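Local coordinates for protein saframycin Mx1 synthetase B (Legionella pneumophila subsp. pneumophila, PDB 3KXW) that belongs to the ANL clan of AMP-binding enzymes, large multidomain proteins in which an AMP-binding_C-type domain follows the main AMP-binding region, at residues A[91-96]-A[172-177]; A[111-116]-A[412-417]; A[167-172]-A[184-189]; A[384-389]-A[401-406]. All coordinates share one frame; numbering follows the deposited sequence.

How the interactions relate
Following the chain from its N terminus, interaction 1 opens at 91-96 and closes at 172-177, setting strand 91-95 alongside strand 169-174. Interaction 2 starts within that loop, at the end of helix 101-114, and closes only at 412-417, so the two cross. Interaction 3 pairs 167-172 with 184-189 as a beta hairpin; it crosses interaction 1, sharing Leu172, and nests inside interaction 2. Interaction 4, between 384-389 and 401-406, is nested in interaction 2 too but follows interactions 1 and 3 in series. Interactions 1, 2 and 3 touch around the hairpin, whereas interaction 4 ties together a separate sheet, its nearest atoms about 9 Å from interactions 2 and 3.

Interaction 1 of 4, residues A[91-96]-A[172-177]; sequences IAVPIY and LQYTSG
Pro94 O and Leu172 O each accept a hydrogen bond from one water, which in turn accepts from Tyr174 N at 3.0 Å. Three backbone groups thus grip a single oxygen, and the water, lying in the plane of the Tyr174 ring at its edge, bridges the two strands where they have no direct bond. One step earlier the link is direct: Leu172 N donates to Ala92 O at 2.9 Å, with an N-H...O angle of 164°. The two strands run roughly parallel, their axes 23° apart.

Side chains close one flank. Leu172 fits between two branched residues: its CG lies 3.7 Å from Ile91 CG2, and its CD1 lies 3.9 Å from Val93 CG2. The other Val93 methyl, CG1, is turned anti to the backbone N (chi1 -175°) and meets Tyr174 CE2 at 3.7 Å, approaching the ring obliquely.

Beyond the pair, strand 67-71 bonds to the backbone of strand 91-95. Helix 101-114 packs through Ile110 on both Val93 and Tyr174, and the hairpin partner of strand 169-174 is strand 184-188, so the contact joins a mixed sheet to that hairpin.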
loop_
_atom_site.group_PDB
_atom_site.type_symbol
_atom_site.label_atom_id
_atom_site.label_comp_id
_atom_site.label_asym_id
_atom_site.label_seq_id
_atom_site.Cartn_x
_atom_site.Cartn_y
_atom_site.Cartn_z
ATOM N N ILE A 91 10.325 8.872 -16.766
ATOM C CA ILE A 91 9.570 8.876 -15.522
ATOM C C ILE A 91 8.588 7.693 -15.552
ATOM O O ILE A 91 7.647 7.687 -16.332
ATOM C CB ILE A 91 8.830 10.206 -15.328
ATOM C CG1 ILE A 91 9.833 11.375 -15.274
ATOM C CG2 ILE A 91 7.914 10.174 -14.058
ATOM C CD1 ILE A 91 9.189 12.720 -15.080
ATOM N N ALA A 92 8.817 6.690 -14.707
ATOM C CA ALA A 92 7.955 5.516 -14.705
ATOM C C ALA A 92 6.607 5.854 -14.104
ATOM O O ALA A 92 6.546 6.550 -13.096
ATOM C CB ALA A 92 8.616 4.353 -13.932
ATOM N N VAL A 93 5.530 5.350 -14.712
ATOM C CA VAL A 93 4.188 5.551 -14.175
ATOM C C VAL A 93 3.438 4.220 -14.103
ATOM O O VAL A 93 2.749 3.817 -15.047
ATOM C CB VAL A 93 3.351 6.589 -15.006
ATOM C CG1 VAL A 93 1.997 6.835 -14.315
ATOM C CG2 VAL A 93 4.134 7.911 -15.188
ATOM N N PRO A 94 3.580 3.523 -12.973
ATOM C CA PRO A 94 2.932 2.225 -12.766
ATOM C C PRO A 94 1.428 2.317 -12.531
ATOM O O PRO A 94 0.995 3.163 -11.746
ATOM C CB PRO A 94 3.585 1.702 -11.477
ATOM C CG PRO A 94 4.830 2.457 -11.311
ATOM C CD PRO A 94 4.532 3.837 -11.900
ATOM N N ILE A 95 0.651 1.453 -13.178
ATOM C CA ILE A 95 -0.784 1.387 -12.907
ATOM C C ILE A 95 -1.271 -0.065 -12.852
ATOM O O ILE A 95 -0.729 -0.929 -13.536
ATOM C CB ILE A 95 -1.624 2.148 -13.975
ATOM C CG1 ILE A 95 -1.528 1.458 -15.339
ATOM C CG2 ILE A 95 -1.197 3.592 -14.074
ATOM C CD1 ILE A 95 -2.499 2.035 -16.419
ATOM N N TYR A 96 -2.285 -0.313 -12.026
ATOM C CA TYR A 96 -3.013 -1.585 -12.007
ATOM C C TYR A 96 -3.639 -1.826 -13.367
ATOM O O TYR A 96 -4.191 -0.907 -13.958
ATOM C CB TYR A 96 -4.170 -1.517 -10.997
ATOM C CG TYR A 96 -3.784 -1.394 -9.541
ATOM C CD1 TYR A 96 -3.611 -2.538 -8.743
ATOM C CD2 TYR A 96 -3.637 -0.141 -8.935
ATOM C CE1 TYR A 96 -3.266 -2.435 -7.389
ATOM C CE2 TYR A 96 -3.289 -0.034 -7.580
ATOM C CZ TYR A 96 -3.108 -1.185 -6.819
ATOM O OH TYR A 96 -2.754 -1.074 -5.490
ATOM N N LEU A 172 6.456 8.479 -10.952
ATOM C CA LEU A 172 5.285 9.023 -10.303
ATOM C C LEU A 172 4.621 7.937 -9.485
ATOM O O LEU A 172 4.338 6.873 -10.011
ATOM C CB LEU A 172 4.295 9.531 -11.336
ATOM C CG LEU A 172 4.771 10.651 -12.249
ATOM C CD1 LEU A 172 3.612 11.164 -13.128
ATOM C CD2 LEU A 172 5.394 11.790 -11.453
ATOM N N GLN A 173 4.373 8.186 -8.209
ATOM C CA GLN A 173 3.541 7.247 -7.482
ATOM C C GLN A 173 2.183 7.857 -7.162
ATOM O O GLN A 173 2.080 8.856 -6.446
ATOM C CB GLN A 173 4.236 6.657 -6.242
ATOM C CG GLN A 173 4.833 7.602 -5.228
ATOM C CD GLN A 173 5.414 6.843 -3.983
ATOM O OE1 GLN A 173 5.182 5.642 -3.822
ATOM N NE2 GLN A 173 6.178 7.542 -3.132
ATOM N N TYR A 174 1.148 7.258 -7.729
ATOM C CA TYR A 174 -0.207 7.747 -7.522
ATOM C C TYR A 174 -0.787 7.222 -6.221
ATOM O O TYR A 174 -0.699 6.030 -5.932
ATOM C CB TYR A 174 -1.083 7.390 -8.726
ATOM C CG TYR A 174 -0.839 8.339 -9.861
ATOM C CD1 TYR A 174 -1.582 9.493 -9.982
ATOM C CD2 TYR A 174 0.158 8.104 -10.789
ATOM C CE1 TYR A 174 -1.359 10.380 -11.005
ATOM C CE2 TYR A 174 0.391 8.988 -11.822
ATOM C CZ TYR A 174 -0.354 10.126 -11.920
ATOM O OH TYR A 174 -0.111 11.020 -12.943
ATOM N N THR A 175 -1.356 8.112 -5.414
ATOM C CA THR A 175 -1.842 7.707 -4.101
ATOM C C THR A 175 -3.276 7.246 -4.221
ATOM O O THR A 175 -3.919 7.468 -5.249
ATOM C CB THR A 175 -1.800 8.863 -3.101
ATOM O OG1 THR A 175 -2.640 9.921 -3.575
ATOM C CG2 THR A 175 -0.385 9.380 -2.942
ATOM N N SER A 176 -3.792 6.617 -3.173
ATOM C CA SER A 176 -5.222 6.345 -3.125
ATOM C C SER A 176 -5.929 7.646 -2.768
ATOM O O SER A 176 -5.300 8.650 -2.394
ATOM C CB SER A 176 -5.556 5.276 -2.084
ATOM O OG SER A 176 -5.287 5.758 -0.775
ATOM N N GLY A 177 -7.245 7.630 -2.851
ATOM C CA GLY A 177 -7.974 8.831 -2.575
ATOM C C GLY A 177 -7.797 9.701 -3.792
ATOM O O GLY A 177 -7.226 9.274 -4.803
HETATM O O HOH W 1 1.858 5.153 -9.774
#

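Interaction 2 of 4, residues A[111-116]-A[412-417]; sequences VTNSKP and GYWNQP
Trp414 meets the last turn of helix 101-114 mainly by van der Waals contact. The edge of its indole faces the backbone: Asn113 O lies close to the ring plane, 3.4 Å from Trp414 CD1, and Ser114 CA is 3.9 Å from the same CD1. Trp414 CG stands anti to the backbone N, and this chi1 of -171° brings the CD1/NE1 edge of the indole against the helix end. Asn113 approaches Trp414 obliquely, its amide lying by Trp414 CB and O and its plane 78° from that of the indole. Beyond it, the side chains of Asn113 and Asn415 pass one another head to tail, with 22° between their amide planes.

Among polar contacts, one water spans the segments. It donates to Asn113 O at 3.1 Å and accepts from Trp414 NE1 at 2.9 Å, lying in the indole plane, so the ring nitrogen and a helix-terminal carbonyl are joined through solvent.

Other bonds shape each side separately. Lys115 N donates to Val111 O at 2.9 Å, and Lys115 NZ curls back to Thr112 O at 2.7 Å. In 412-417, Gln416 N reaches Tyr413 O at 3.2 Å. The turn is tied to the hairpin as well, Trp414 bonding through its backbone to Gly184.

Lys115, with positive phi, ends the helix, while Tyr413 to Gln416 form a type II beta turn with Asn415 at positive phi in its third position. Gln416 then sits at the N-cap of helix 417-424: a helix C terminus packed against a tight turn that leads into the next helix.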
loop_
_atom_site.group_PDB
_atom_site.type_symbol
_atom_site.label_atom_id
_atom_site.label_comp_id
_atom_site.label_asym_id
_atom_site.label_seq_id
_atom_site.Cartn_x
_atom_site.Cartn_y
_atom_site.Cartn_z
ATOM N N VAL A 111 -3.636 8.695 -17.292
ATOM C CA VAL A 111 -3.142 9.037 -18.620
ATOM C C VAL A 111 -3.333 10.519 -18.945
ATOM O O VAL A 111 -2.439 11.162 -19.468
ATOM C CB VAL A 111 -3.770 8.134 -19.720
ATOM C CG1 VAL A 111 -3.450 8.676 -21.149
ATOM C CG2 VAL A 111 -3.277 6.712 -19.550
ATOM N N THR A 112 -4.496 11.063 -18.626
ATOM C CA THR A 112 -4.744 12.467 -18.928
ATOM C C THR A 112 -3.796 13.384 -18.148
ATOM O O THR A 112 -3.315 14.376 -18.671
ATOM C CB THR A 112 -6.194 12.815 -18.629
ATOM O OG1 THR A 112 -7.042 11.950 -19.414
ATOM C CG2 THR A 112 -6.489 14.297 -18.963
ATOM N N ASN A 113 -3.547 13.041 -16.889
ATOM C CA ASN A 113 -2.677 13.842 -16.042
ATOM C C ASN A 113 -1.205 13.750 -16.484
ATOM O O ASN A 113 -0.543 14.771 -16.690
ATOM C CB ASN A 113 -2.858 13.429 -14.566
ATOM C CG ASN A 113 -2.012 14.258 -13.600
ATOM O OD1 ASN A 113 -2.038 15.493 -13.610
ATOM N ND2 ASN A 113 -1.265 13.578 -12.758
ATOM N N SER A 114 -0.717 12.525 -16.658
ATOM C CA SER A 114 0.714 12.287 -16.841
ATOM C C SER A 114 1.181 12.359 -18.298
ATOM O O SER A 114 2.376 12.479 -18.544
ATOM C CB SER A 114 1.111 10.927 -16.251
ATOM O OG SER A 114 0.531 9.872 -16.990
ATOM N N LYS A 115 0.249 12.243 -19.239
ATOM C CA LYS A 115 0.559 12.322 -20.675
ATOM C C LYS A 115 1.795 11.511 -21.117
ATOM O O LYS A 115 2.749 12.054 -21.678
ATOM C CB LYS A 115 0.705 13.783 -21.100
ATOM C CG LYS A 115 -0.562 14.593 -20.838
ATOM C CD LYS A 115 -0.255 16.090 -20.803
ATOM C CE LYS A 115 -1.512 16.960 -20.912
ATOM N NZ LYS A 115 -2.527 16.673 -19.870
ATOM N N PRO A 116 1.758 10.201 -20.884
ATOM C CA PRO A 116 2.914 9.363 -21.212
ATOM C C PRO A 116 3.087 9.232 -22.731
ATOM O O PRO A 116 2.107 9.369 -23.486
ATOM C CB PRO A 116 2.522 8.008 -20.643
ATOM C CG PRO A 116 1.005 8.031 -20.638
ATOM C CD PRO A 116 0.686 9.431 -20.222
ATOM N N GLY A 412 6.399 17.309 -5.416
ATOM C CA GLY A 412 5.081 17.863 -5.663
ATOM C C GLY A 412 4.191 16.811 -6.296
ATOM O O GLY A 412 4.547 15.646 -6.350
ATOM N N TYR A 413 3.030 17.231 -6.768
ATOM C CA TYR A 413 2.141 16.368 -7.515
ATOM C C TYR A 413 2.230 16.754 -8.989
ATOM O O TYR A 413 2.141 17.943 -9.323
ATOM C CB TYR A 413 0.704 16.571 -7.048
ATOM C CG TYR A 413 0.464 16.264 -5.583
ATOM C CD1 TYR A 413 0.657 14.984 -5.065
ATOM C CD2 TYR A 413 0.000 17.250 -4.731
ATOM C CE1 TYR A 413 0.405 14.720 -3.711
ATOM C CE2 TYR A 413 -0.249 16.998 -3.405
ATOM C CZ TYR A 413 -0.044 15.733 -2.893
ATOM O OH TYR A 413 -0.322 15.526 -1.547
ATOM N N TRP A 414 2.375 15.758 -9.860
ATOM C CA TRP A 414 2.531 16.030 -11.290
ATOM C C TRP A 414 1.406 16.907 -11.839
ATOM O O TRP A 414 0.246 16.540 -11.767
ATOM C CB TRP A 414 2.609 14.733 -12.098
ATOM C CG TRP A 414 2.978 15.015 -13.513
ATOM C CD1 TRP A 414 2.138 15.110 -14.583
ATOM C CD2 TRP A 414 4.289 15.280 -14.002
ATOM N NE1 TRP A 414 2.855 15.412 -15.717
ATOM C CE2 TRP A 414 4.177 15.525 -15.388
ATOM C CE3 TRP A 414 5.543 15.341 -13.403
ATOM C CZ2 TRP A 414 5.286 15.811 -16.194
ATOM C CZ3 TRP A 414 6.654 15.619 -14.207
ATOM C CH2 TRP A 414 6.509 15.855 -15.589
ATOM N N ASN A 415 1.765 18.078 -12.352
ATOM C CA ASN A 415 0.802 18.935 -13.040
ATOM C C ASN A 415 -0.402 19.351 -12.177
ATOM O O ASN A 415 -1.505 19.511 -12.685
ATOM C CB ASN A 415 0.311 18.223 -14.314
ATOM C CG ASN A 415 -0.361 19.171 -15.276
ATOM O OD1 ASN A 415 0.068 20.309 -15.419
ATOM N ND2 ASN A 415 -1.442 18.722 -15.922
ATOM N N GLN A 416 -0.186 19.504 -10.876
ATOM C CA GLN A 416 -1.224 19.976 -9.954
ATOM C C GLN A 416 -0.614 21.031 -9.037
ATOM O O GLN A 416 -0.273 20.759 -7.879
ATOM C CB GLN A 416 -1.843 18.830 -9.142
ATOM C CG GLN A 416 -2.641 17.812 -9.985
ATOM C CD GLN A 416 -3.583 16.958 -9.160
ATOM O OE1 GLN A 416 -4.408 17.479 -8.415
ATOM N NE2 GLN A 416 -3.492 15.639 -9.316
ATOM N N PRO A 417 -0.454 22.241 -9.565
ATOM C CA PRO A 417 0.339 23.275 -8.888
ATOM C C PRO A 417 -0.331 23.752 -7.614
ATOM O O PRO A 417 0.355 23.947 -6.610
ATOM C CB PRO A 417 0.422 24.424 -9.910
ATOM C CG PRO A 417 -0.280 23.946 -11.159
ATOM C CD PRO A 417 -0.991 22.664 -10.873
HETATM O O HOH W 2 1.806 15.852 -18.343
#

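Interaction 3 of 4, residues A[167-172]-A[184-189]; sequences NDIAFL and GVMVSH
Phe171 and Val187 project together from one face of the hairpin, and Val187 covers one face of the ring. Val187 CB stands 3.9 Å from the Phe171 ring centroid, offset toward the rim, a CH-pi contact in which Val187 CG1 also reaches Phe171 CE2 at 3.6 Å. Phe171 holds CG between the backbone N and carbonyl carbon (chi1 65°), which swings the ring back across the neighbouring strand.

A more centred CH-pi contact lies farther along: Ala170 CB sits 3.5 Å from the His189 ring centroid, only 8° off the normal. Elsewhere, Met186 (selenomethionine) runs alongside Leu172, with Met186 CG 3.8 Å from Leu172 CD2. Ile169 crosses Met186 obliquely, bringing Ile169 CD1 to 3.9 Å from Met186 CB.

Backbone geometry accounts for these placements. Val187 O accepts from Ala170 N at 2.8 Å and, weakly, from Phe171 N at 3.3 Å, the two residues of a classic beta bulge that shifts the register by one. Ala170 can therefore turn its methyl toward the partner segment while Phe171 regains the normal pairing, with Val187 N bonding to Phe171 O. At the far end His189 N donates to Asp168 O at 3.0 Å, just as Ser188 OG caps helix 189-202 through Asn191 N.

The hairpin leans on strand 91-95, where Ala170 bonds to Ala92. Phe82 of helix 76-87 meets the Phe171 ring edge-to-face, and helix 220-233 packs on Phe171 through Leu223 and Ile224.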
loop_
_atom_site.group_PDB
_atom_site.type_symbol
_atom_site.label_atom_id
_atom_site.label_comp_id
_atom_site.label_asym_id
_atom_site.label_seq_id
_atom_site.Cartn_x
_atom_site.Cartn_y
_atom_site.Cartn_z
ATOM N N ASN A 167 18.137 15.597 -8.703
ATOM C CA ASN A 167 16.807 16.171 -8.580
ATOM C C ASN A 167 15.842 15.784 -9.686
ATOM O O ASN A 167 14.666 16.104 -9.609
ATOM C CB ASN A 167 16.890 17.686 -8.452
ATOM C CG ASN A 167 17.256 18.115 -7.062
ATOM O OD1 ASN A 167 16.908 17.444 -6.077
ATOM N ND2 ASN A 167 17.954 19.237 -6.958
ATOM N N ASP A 168 16.334 15.082 -10.703
ATOM C CA ASP A 168 15.471 14.592 -11.766
ATOM C C ASP A 168 14.398 13.659 -11.195
ATOM O O ASP A 168 14.681 12.849 -10.329
ATOM C CB ASP A 168 16.268 13.782 -12.789
ATOM C CG ASP A 168 17.177 14.641 -13.676
ATOM O OD1 ASP A 168 17.054 15.875 -13.671
ATOM O OD2 ASP A 168 18.019 14.046 -14.380
ATOM N N ILE A 169 13.187 13.741 -11.715
ATOM C CA ILE A 169 12.130 12.828 -11.288
ATOM C C ILE A 169 12.376 11.421 -11.831
ATOM O O ILE A 169 12.669 11.260 -13.019
ATOM C CB ILE A 169 10.753 13.358 -11.763
ATOM C CG1 ILE A 169 10.542 14.788 -11.261
ATOM C CG2 ILE A 169 9.629 12.420 -11.351
ATOM C CD1 ILE A 169 10.871 15.011 -9.783
ATOM N N ALA A 170 12.278 10.414 -10.958
ATOM C CA ALA A 170 12.459 9.019 -11.319
ATOM C C ALA A 170 11.132 8.330 -11.647
ATOM O O ALA A 170 11.039 7.575 -12.622
ATOM C CB ALA A 170 13.168 8.274 -10.172
ATOM N N PHE A 171 10.094 8.600 -10.855
ATOM C CA PHE A 171 8.802 7.975 -11.115
ATOM C C PHE A 171 7.665 8.721 -10.469
ATOM O O PHE A 171 7.876 9.519 -9.579
ATOM C CB PHE A 171 8.782 6.507 -10.658
ATOM C CG PHE A 171 8.922 6.308 -9.175
ATOM C CD1 PHE A 171 7.817 5.992 -8.381
ATOM C CD2 PHE A 171 10.171 6.367 -8.575
ATOM C CE1 PHE A 171 7.962 5.767 -6.985
ATOM C CE2 PHE A 171 10.310 6.144 -7.193
ATOM C CZ PHE A 171 9.206 5.847 -6.415
ATOM N N LEU A 172 6.456 8.479 -10.952
ATOM C CA LEU A 172 5.285 9.023 -10.303
ATOM C C LEU A 172 4.621 7.937 -9.485
ATOM O O LEU A 172 4.338 6.873 -10.011
ATOM C CB LEU A 172 4.295 9.531 -11.336
ATOM C CG LEU A 172 4.771 10.651 -12.249
ATOM C CD1 LEU A 172 3.612 11.164 -13.128
ATOM C CD2 LEU A 172 5.394 11.790 -11.453
ATOM N N GLY A 184 -0.240 12.246 -8.557
ATOM C CA GLY A 184 0.987 11.550 -8.901
ATOM C C GLY A 184 2.176 12.212 -8.234
ATOM O O GLY A 184 2.643 13.284 -8.653
ATOM N N VAL A 185 2.646 11.593 -7.162
ATOM C CA VAL A 185 3.749 12.145 -6.391
ATOM C C VAL A 185 5.055 12.012 -7.178
ATOM O O VAL A 185 5.400 10.927 -7.654
ATOM C CB VAL A 185 3.877 11.429 -5.035
ATOM C CG1 VAL A 185 5.118 11.928 -4.286
ATOM C CG2 VAL A 185 2.573 11.615 -4.221
HETATM N N MSE A 186 5.761 13.128 -7.334
HETATM C CA MSE A 186 6.982 13.154 -8.128
HETATM C C MSE A 186 8.177 12.782 -7.258
HETATM O O MSE A 186 8.667 13.609 -6.501
HETATM C CB MSE A 186 7.163 14.562 -8.702
HETATM C CG MSE A 186 5.913 15.013 -9.452
HETATM SE SE MSE A 186 5.872 16.974 -9.736
HETATM C CE MSE A 186 7.464 17.202 -10.772
ATOM N N VAL A 187 8.622 11.532 -7.364
ATOM C CA VAL A 187 9.754 11.057 -6.553
ATOM C C VAL A 187 11.048 11.187 -7.337
ATOM O O VAL A 187 11.214 10.560 -8.387
ATOM C CB VAL A 187 9.544 9.587 -6.132
ATOM C CG1 VAL A 187 10.673 9.109 -5.199
ATOM C CG2 VAL A 187 8.205 9.470 -5.448
ATOM N N SER A 188 11.956 12.029 -6.850
ATOM C CA SER A 188 13.220 12.246 -7.559
ATOM C C SER A 188 14.181 11.096 -7.292
ATOM O O SER A 188 13.957 10.295 -6.396
ATOM C CB SER A 188 13.866 13.581 -7.134
ATOM O OG SER A 188 14.369 13.491 -5.814
ATOM N N HIS A 189 15.247 11.010 -8.088
ATOM C CA HIS A 189 16.273 10.017 -7.843
ATOM C C HIS A 189 16.901 10.171 -6.456
ATOM O O HIS A 189 17.216 9.174 -5.800
ATOM C CB HIS A 189 17.333 10.062 -8.955
ATOM C CG HIS A 189 16.894 9.374 -10.207
ATOM N ND1 HIS A 189 16.909 8.004 -10.332
ATOM C CD2 HIS A 189 16.408 9.857 -11.378
ATOM C CE1 HIS A 189 16.446 7.666 -11.524
ATOM N NE2 HIS A 189 16.139 8.770 -12.181
HETATM O O HOH W 3 15.190 15.740 -4.987
#

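Interaction 4 of 4, residues A[384-389]-A[401-406]; sequences KIIDPD and EIWVQS
Ile386 puts CG1 anti to its carbonyl carbon (chi1 -54°), and Trp403 sets CG likewise (chi1 -74°) with its indole then rotated by a chi2 of 26°; together these torsions slide the ring flat beneath the isoleucine. The two side chains cross at about a right angle. Ile386 CB stands over the centre of the five-membered ring, 3.7 Å from its centroid, a CH-pi contact, and Ile386 CG1 touches Trp403 CD2 at 3.5 Å while CG2 reaches over the six-membered ring.

Four backbone bonds hold strands 382-386 and 400-405 in register, neighbours in an antiparallel sheet that also holds strands 438-440, 442-447 and 450-456. Lys384 and Trp403 form a hydrogen-bonded pair, both bonds 2.8 Å between N and O. Ile386 and Glu401 form another, in which Ile386 N donates to Glu401 O and Glu401 N donates to Ile386 O at 2.7 Å. The non-hydrogen-bonded pair between them, Ile385 and Ile402, turns to the other face of the sheet, where strand 450-456 packs on both.

Glu401 extends its chain beside the indole, its CG at the ring edge in plane. Trp403 NE1 donates to Glu401 OE1 at 2.9 Å, from above the carboxylate plane, and Pro388 CB packs on that same oxygen at 3.9 Å. Arg439 forms a salt bridge to OE1, and Gly441 N donates to OE2. This buried carboxylate therefore has both oxygens bonded, and the arginine would favour its ionised form; its bond to NE1 would also help fix the ring rotation that presents a flat face to Ile386.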
loop_
_atom_site.group_PDB
_atom_site.type_symbol
_atom_site.label_atom_id
_atom_site.label_comp_id
_atom_site.label_asym_id
_atom_site.label_seq_id
_atom_site.Cartn_x
_atom_site.Cartn_y
_atom_site.Cartn_z
ATOM N N LYS A 384 7.362 17.338 12.852
ATOM C CA LYS A 384 6.825 18.338 13.767
ATOM C C LYS A 384 5.310 18.221 13.885
ATOM O O LYS A 384 4.628 17.899 12.918
ATOM C CB LYS A 384 7.196 19.758 13.308
ATOM C CG LYS A 384 8.622 20.126 13.632
ATOM C CD LYS A 384 8.878 21.592 13.327
ATOM C CE LYS A 384 10.343 21.965 13.573
ATOM N NZ LYS A 384 10.812 21.405 14.852
ATOM N N ILE A 385 4.778 18.469 15.077
ATOM C CA ILE A 385 3.339 18.475 15.271
ATOM C C ILE A 385 2.926 19.935 15.307
ATOM O O ILE A 385 3.311 20.676 16.216
ATOM C CB ILE A 385 2.895 17.759 16.574
ATOM C CG1 ILE A 385 3.541 16.379 16.707
ATOM C CG2 ILE A 385 1.371 17.643 16.629
ATOM C CD1 ILE A 385 3.102 15.366 15.605
ATOM N N ILE A 386 2.160 20.340 14.301
ATOM C CA ILE A 386 1.807 21.730 14.094
ATOM C C ILE A 386 0.286 21.886 14.015
ATOM O O ILE A 386 -0.378 21.132 13.308
ATOM C CB ILE A 386 2.399 22.247 12.765
ATOM C CG1 ILE A 386 3.915 22.006 12.682
ATOM C CG2 ILE A 386 2.035 23.713 12.541
ATOM C CD1 ILE A 386 4.751 22.766 13.715
ATOM N N ASP A 387 -0.270 22.845 14.756
ATOM C CA ASP A 387 -1.701 23.149 14.661
ATOM C C ASP A 387 -2.068 23.579 13.227
ATOM O O ASP A 387 -1.489 24.525 12.696
ATOM C CB ASP A 387 -2.067 24.213 15.710
ATOM C CG ASP A 387 -3.546 24.524 15.748
ATOM O OD1 ASP A 387 -4.113 24.907 14.713
ATOM O OD2 ASP A 387 -4.138 24.428 16.831
ATOM N N PRO A 388 -3.008 22.856 12.582
ATOM C CA PRO A 388 -3.235 23.022 11.135
ATOM C C PRO A 388 -3.919 24.338 10.796
ATOM O O PRO A 388 -3.925 24.763 9.636
ATOM C CB PRO A 388 -4.179 21.870 10.766
ATOM C CG PRO A 388 -4.709 21.325 12.043
ATOM C CD PRO A 388 -3.883 21.835 13.191
ATOM N N ASP A 389 -4.490 24.968 11.815
ATOM C CA ASP A 389 -5.223 26.222 11.632
ATOM C C ASP A 389 -4.371 27.442 11.968
ATOM O O ASP A 389 -4.251 28.363 11.160
ATOM C CB ASP A 389 -6.498 26.207 12.479
ATOM C CG ASP A 389 -7.438 25.103 12.079
ATOM O OD1 ASP A 389 -7.819 25.069 10.887
ATOM O OD2 ASP A 389 -7.810 24.271 12.942
ATOM N N GLU A 401 -1.309 18.595 13.355
ATOM C CA GLU A 401 -1.001 17.967 12.088
ATOM C C GLU A 401 0.446 17.499 12.045
ATOM O O GLU A 401 1.348 18.159 12.549
ATOM C CB GLU A 401 -1.308 18.881 10.902
ATOM C CG GLU A 401 -1.133 18.171 9.558
ATOM C CD GLU A 401 -1.430 19.070 8.358
ATOM O OE1 GLU A 401 -1.390 20.313 8.498
ATOM O OE2 GLU A 401 -1.692 18.547 7.263
ATOM N N ILE A 402 0.654 16.338 11.433
ATOM C CA ILE A 402 1.984 15.805 11.291
ATOM C C ILE A 402 2.627 16.504 10.104
ATOM O O ILE A 402 2.157 16.384 8.978
ATOM C CB ILE A 402 1.936 14.276 11.116
ATOM C CG1 ILE A 402 1.390 13.644 12.414
ATOM C CG2 ILE A 402 3.325 13.723 10.746
ATOM C CD1 ILE A 402 0.922 12.197 12.276
ATOM N N TRP A 403 3.667 17.283 10.376
ATOM C CA TRP A 403 4.466 17.930 9.330
ATOM C C TRP A 403 5.827 17.237 9.207
ATOM O O TRP A 403 6.441 16.869 10.217
ATOM C CB TRP A 403 4.685 19.425 9.661
ATOM C CG TRP A 403 3.469 20.271 9.460
ATOM C CD1 TRP A 403 2.174 19.867 9.523
ATOM C CD2 TRP A 403 3.439 21.684 9.181
ATOM N NE1 TRP A 403 1.332 20.934 9.284
ATOM C CE2 TRP A 403 2.087 22.060 9.081
ATOM C CE3 TRP A 403 4.429 22.665 9.027
ATOM C CZ2 TRP A 403 1.691 23.372 8.790
ATOM C CZ3 TRP A 403 4.041 23.967 8.750
ATOM C CH2 TRP A 403 2.684 24.311 8.644
ATOM N N VAL A 404 6.311 17.093 7.979
ATOM C CA VAL A 404 7.517 16.310 7.724
ATOM C C VAL A 404 8.532 17.105 6.926
ATOM O O VAL A 404 8.153 17.866 6.046
ATOM C CB VAL A 404 7.167 15.031 6.950
ATOM C CG1 VAL A 404 8.412 14.200 6.681
ATOM C CG2 VAL A 404 6.118 14.233 7.730
ATOM N N GLN A 405 9.814 16.924 7.234
ATOM C CA GLN A 405 10.898 17.504 6.425
ATOM C C GLN A 405 12.084 16.564 6.313
ATOM O O GLN A 405 12.533 16.014 7.317
ATOM C CB GLN A 405 11.367 18.864 7.000
ATOM C CG GLN A 405 12.693 19.345 6.395
ATOM C CD GLN A 405 13.082 20.740 6.864
ATOM O OE1 GLN A 405 13.256 20.988 8.066
ATOM N NE2 GLN A 405 13.224 21.662 5.916
ATOM N N SER A 406 12.586 16.375 5.094
ATOM C CA SER A 406 13.842 15.666 4.880
ATOM C C SER A 406 14.107 15.557 3.383
ATOM O O SER A 406 13.267 15.925 2.558
ATOM C CB SER A 406 13.797 14.240 5.469
ATOM O OG SER A 406 13.212 13.316 4.543
#